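Local coordinates for sulfite dehydrogenase (Paracoccus pantotrophus, PDB 2XTS) that oxidises protein-bound sulfane sulfur at a molybdenum cofactor, as the molybdenum subunit of the sulfane dehydrogenase SoxCD, which also has a haem-bearing cytochrome subunit, at the interface of chains A and C and the interface of chains A and B. Numbering follows the deposited sequence. Chains: chain A/B, Sulfite dehydrogenase; chain C, Cytochrome.

Contact 1: the interface of chains A and C. Residues chain A 36, 40, 59, 137-138, 274; chain C 193-194.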
# COMPACT_ATOMS: atom_id res chain seq x y z
N HIS A 36 -0.75 5.15 -17.26
CA HIS A 36 0.41 6.06 -17.14
C HIS A 36 1.07 6.04 -15.76
O HIS A 36 2.14 6.60 -15.58
CB HIS A 36 -0.00 7.52 -17.48
CG HIS A 36 -1.13 8.02 -16.65
ND1 HIS A 36 -2.41 7.52 -16.78
CD2 HIS A 36 -1.17 8.89 -15.61
CE1 HIS A 36 -3.19 8.10 -15.88
NE2 HIS A 36 -2.46 8.93 -15.16
N GLN A 40 8.87 3.87 -15.26
CA GLN A 40 9.47 4.23 -16.53
C GLN A 40 10.95 3.93 -16.48
O GLN A 40 11.59 4.03 -15.45
CB GLN A 40 9.28 5.71 -16.83
CG GLN A 40 7.84 6.16 -17.03
CD GLN A 40 7.28 5.87 -18.39
OE1 GLN A 40 7.97 5.43 -19.29
NE2 GLN A 40 6.01 6.16 -18.54
N HIS A 59 4.82 11.77 -9.92
CA HIS A 59 3.97 12.85 -10.41
C HIS A 59 2.50 12.57 -10.21
O HIS A 59 1.72 13.48 -10.05
CB HIS A 59 4.26 13.09 -11.88
CG HIS A 59 3.89 11.94 -12.76
ND1 HIS A 59 4.52 10.72 -12.67
CD2 HIS A 59 3.04 11.85 -13.81
CE1 HIS A 59 4.02 9.90 -13.58
NE2 HIS A 59 3.13 10.57 -14.29
N GLN A 137 8.99 12.31 -12.02
CA GLN A 137 9.21 10.86 -12.04
C GLN A 137 10.69 10.58 -12.30
O GLN A 137 11.31 9.70 -11.68
CB GLN A 137 8.37 10.22 -13.15
CG GLN A 137 8.65 8.75 -13.34
CD GLN A 137 7.52 7.99 -13.98
OE1 GLN A 137 6.73 8.58 -14.72
NE2 GLN A 137 7.43 6.70 -13.70
N TYR A 138 11.27 11.35 -13.23
CA TYR A 138 12.66 11.11 -13.67
C TYR A 138 13.68 11.76 -12.75
O TYR A 138 14.72 11.18 -12.47
CB TYR A 138 12.84 11.59 -15.12
CG TYR A 138 11.82 10.98 -16.02
CD1 TYR A 138 11.90 9.64 -16.37
CD2 TYR A 138 10.74 11.70 -16.47
CE1 TYR A 138 10.93 9.06 -17.15
CE2 TYR A 138 9.75 11.11 -17.23
CZ TYR A 138 9.87 9.79 -17.58
OH TYR A 138 8.90 9.17 -18.32
N GLN A 274 5.07 16.53 -16.15
CA GLN A 274 4.12 15.51 -16.57
C GLN A 274 2.70 15.82 -16.13
O GLN A 274 1.80 15.04 -16.42
CB GLN A 274 4.51 14.15 -15.97
CG GLN A 274 5.83 13.57 -16.46
CD GLN A 274 6.37 12.56 -15.49
OE1 GLN A 274 6.79 12.92 -14.39
NE2 GLN A 274 6.33 11.27 -15.87
N ALA C 193 7.07 10.95 -21.10
CA ALA C 193 6.34 9.72 -20.95
C ALA C 193 5.66 9.67 -19.59
O ALA C 193 6.23 10.02 -18.57
CB ALA C 193 7.22 8.52 -21.16
N GLY C 194 4.44 9.15 -19.59
CA GLY C 194 3.63 9.05 -18.39
C GLY C 194 2.86 10.29 -18.02
O GLY C 194 2.25 10.35 -16.95
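The methyl CB of C:Ala193 lies against the amide end of A:Gln40, 3.8 Å from its CD, in a contact between the molybdopterin-binding subunit, a member of the sulfite oxidase family, and a loop stretch near the C-terminus of the cytochrome subunit. A:Gln40 reaches it with a chain bent at its second torsion (chi2 -80°), which sets the flat amide beside the cytochrome backbone. The hydroxyl OH of A:Tyr138 also touches the methyl group, and CB of A:His36 packs beside C:Gly194 at 4.0 Å from its CA. Further out, the cytochrome is held by its backbone carbonyls, so these bonds probably depend little on the cytochrome's side chains. The carbonyl O of C:Ala193 accepts at least two hydrogen bonds. One comes from the phenol OH of A:Tyr138 at 2.8 Å, well above the carbonyl plane; another comes from the amide NE2 of A:Gln274 at 3.0 Å, lying in that plane with a C=O...N angle of 153°. The same NE2 donates to OE1 of A:Gln137 at 2.9 Å, on a lone pair, while backbone N of A:Gln137 donates to OE1 of A:Gln274 over a longer 3.3 Å. With both ends of its amide engaged, A:Gln274 is likely to resist a flip, and its NE2 lies 3.5 Å above the plane of the A:His59 ring, over its centre. That imidazole gives its NE2-H to the carbonyl O of C:Gly194 at 2.8 Å, from above the carbonyl plane. A leucine in place of A:Gln274 would probably leave the C:Ala193 carbonyl with its tyrosine donor but without the in-plane one, and OE1 of A:Gln137 without its amide mate.

Contact 2: the interface of chains A and B. Residues chain A 39, 41, 53-54, 73, 75; chain B 21-22, 25.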
# COMPACT_ATOMS: atom_id res chain seq x y z
N ARG A 39 6.11 2.30 -13.72
CA ARG A 39 7.54 2.56 -13.74
C ARG A 39 7.96 2.91 -15.14
O ARG A 39 7.48 2.31 -16.10
CB ARG A 39 8.33 1.34 -13.32
CG ARG A 39 8.02 0.83 -11.97
CD ARG A 39 8.10 -0.72 -12.01
NE ARG A 39 8.16 -1.21 -10.69
CZ ARG A 39 7.98 -2.46 -10.30
NH1 ARG A 39 8.15 -2.68 -9.03
NH2 ARG A 39 7.64 -3.46 -11.14
N TYR A 41 11.50 3.68 -17.66
CA TYR A 41 12.89 3.30 -17.87
C TYR A 41 13.52 4.29 -18.85
O TYR A 41 12.90 4.60 -19.87
CB TYR A 41 12.90 1.88 -18.42
CG TYR A 41 14.25 1.38 -18.87
CD1 TYR A 41 15.31 1.27 -18.00
CD2 TYR A 41 14.43 0.97 -20.17
CE1 TYR A 41 16.53 0.80 -18.42
CE2 TYR A 41 15.64 0.49 -20.60
CZ TYR A 41 16.69 0.41 -19.72
OH TYR A 41 17.89 -0.08 -20.19
N ILE A 53 18.18 1.13 -13.34
CA ILE A 53 17.26 1.86 -12.50
C ILE A 53 15.97 2.06 -13.30
O ILE A 53 16.00 2.28 -14.51
CB ILE A 53 17.87 3.25 -12.15
CG1 ILE A 53 17.00 4.06 -11.20
CG2 ILE A 53 18.23 4.09 -13.41
CD1 ILE A 53 16.95 3.52 -9.85
N ASN A 54 14.83 2.05 -12.60
CA ASN A 54 13.61 2.62 -13.16
C ASN A 54 13.01 3.58 -12.14
O ASN A 54 13.60 3.78 -11.08
CB ASN A 54 12.66 1.55 -13.70
CG ASN A 54 12.07 0.66 -12.63
OD1 ASN A 54 11.85 1.11 -11.51
ND2 ASN A 54 11.74 -0.59 -12.99
N GLU A 73 12.72 0.17 -8.97
CA GLU A 73 13.69 -0.92 -8.86
C GLU A 73 15.06 -0.41 -9.17
O GLU A 73 15.26 0.35 -10.10
CB GLU A 73 13.40 -1.96 -9.94
CG GLU A 73 12.05 -2.63 -9.88
CD GLU A 73 11.80 -3.46 -11.13
OE1 GLU A 73 12.52 -4.45 -11.39
OE2 GLU A 73 10.87 -3.13 -11.87
N HIS A 75 18.68 -2.63 -9.61
CA HIS A 75 19.43 -3.90 -9.55
C HIS A 75 20.81 -3.72 -10.13
O HIS A 75 21.04 -2.82 -10.93
CB HIS A 75 18.74 -5.01 -10.37
CG HIS A 75 17.28 -5.08 -10.14
ND1 HIS A 75 16.32 -5.07 -11.13
CD2 HIS A 75 16.63 -5.07 -8.96
CE1 HIS A 75 15.12 -5.11 -10.56
NE2 HIS A 75 15.29 -5.12 -9.24
N ALA B 21 15.39 -7.84 -15.93
CA ALA B 21 15.80 -6.46 -16.19
C ALA B 21 14.81 -5.49 -15.57
O ALA B 21 13.67 -5.86 -15.26
CB ALA B 21 15.92 -6.23 -17.69
N VAL B 22 15.24 -4.24 -15.41
CA VAL B 22 14.40 -3.18 -14.84
C VAL B 22 13.30 -2.72 -15.78
O VAL B 22 12.42 -1.95 -15.37
CB VAL B 22 15.21 -1.94 -14.41
CG1 VAL B 22 16.24 -2.29 -13.32
CG2 VAL B 22 15.83 -1.29 -15.61
N HIS B 25 8.74 -5.21 -16.13
CA HIS B 25 7.38 -5.12 -15.58
C HIS B 25 7.06 -3.70 -15.16
O HIS B 25 7.35 -3.28 -14.04
CB HIS B 25 7.23 -6.04 -14.37
CG HIS B 25 7.58 -7.46 -14.68
ND1 HIS B 25 6.79 -8.24 -15.50
CD2 HIS B 25 8.64 -8.22 -14.34
CE1 HIS B 25 7.34 -9.44 -15.62
NE2 HIS B 25 8.47 -9.45 -14.94
O HOH W 1 12.29 -6.65 -12.94
O HOH W 2 10.80 -4.44 -14.22
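B:Val22 sets its two methyl branches against different walls of chain A, at a two-fold interface between copies of the molybdopterin-binding subunit of the sulfite oxidase family. Its CG2 meets the A:Tyr41 ring at CD1, 3.5 Å away, with the two side chains crossing at about a right angle. CG1, anti to the valine's carbonyl carbon (chi1 -62°), points instead to the imidazole of A:His75, 3.5 Å from ND1, and lies near the backbone of A:Ile53. The carbonyl O of B:Val22 takes a hydrogen bond from the amide ND2 of A:Asn54 at 2.8 Å; the donor lies on a lone pair, and the acceptor is nearly in the amide plane. A second backbone grip falls on B:His25, whose carbonyl O receives NH2 of A:Arg39 at 2.9 Å. This bond is nearly straight, 168° at the hydrogen, and the oxygen meets the guanidinium at its edge, in plane. Behind these donors stands A:Glu73. Its backbone N donates to OD1 of A:Asn54 at 2.8 Å, which would help orient that amide, while its carboxylate OE2 lies over one guanidinium face, offset toward its rim, 3.3 Å from NH2 of A:Arg39 in a salt bridge. The carboxylate also reaches chain B through two linked waters: one joins OE1 to the carbonyl O of B:Ala21, the other joins OE2 to backbone N of B:His25.

Contact 1 and contact 2 lie about 13 Å apart, measured between the centres of their C-alpha atoms, and share no residue. The consecutive loop residues A:Arg39, A:Gln40 and A:Tyr41 nevertheless serve both: A:Gln40 turns to the cytochrome in contact 1, while its two neighbours face chain B in contact 2. One short segment of chain A therefore touches two different partners, and a shift in it could be felt at both boundaries. By the two-fold symmetry contact 2 recurs with the chains exchanged, consistent with the deposited assembly of two molybdenum subunits and two cytochromes.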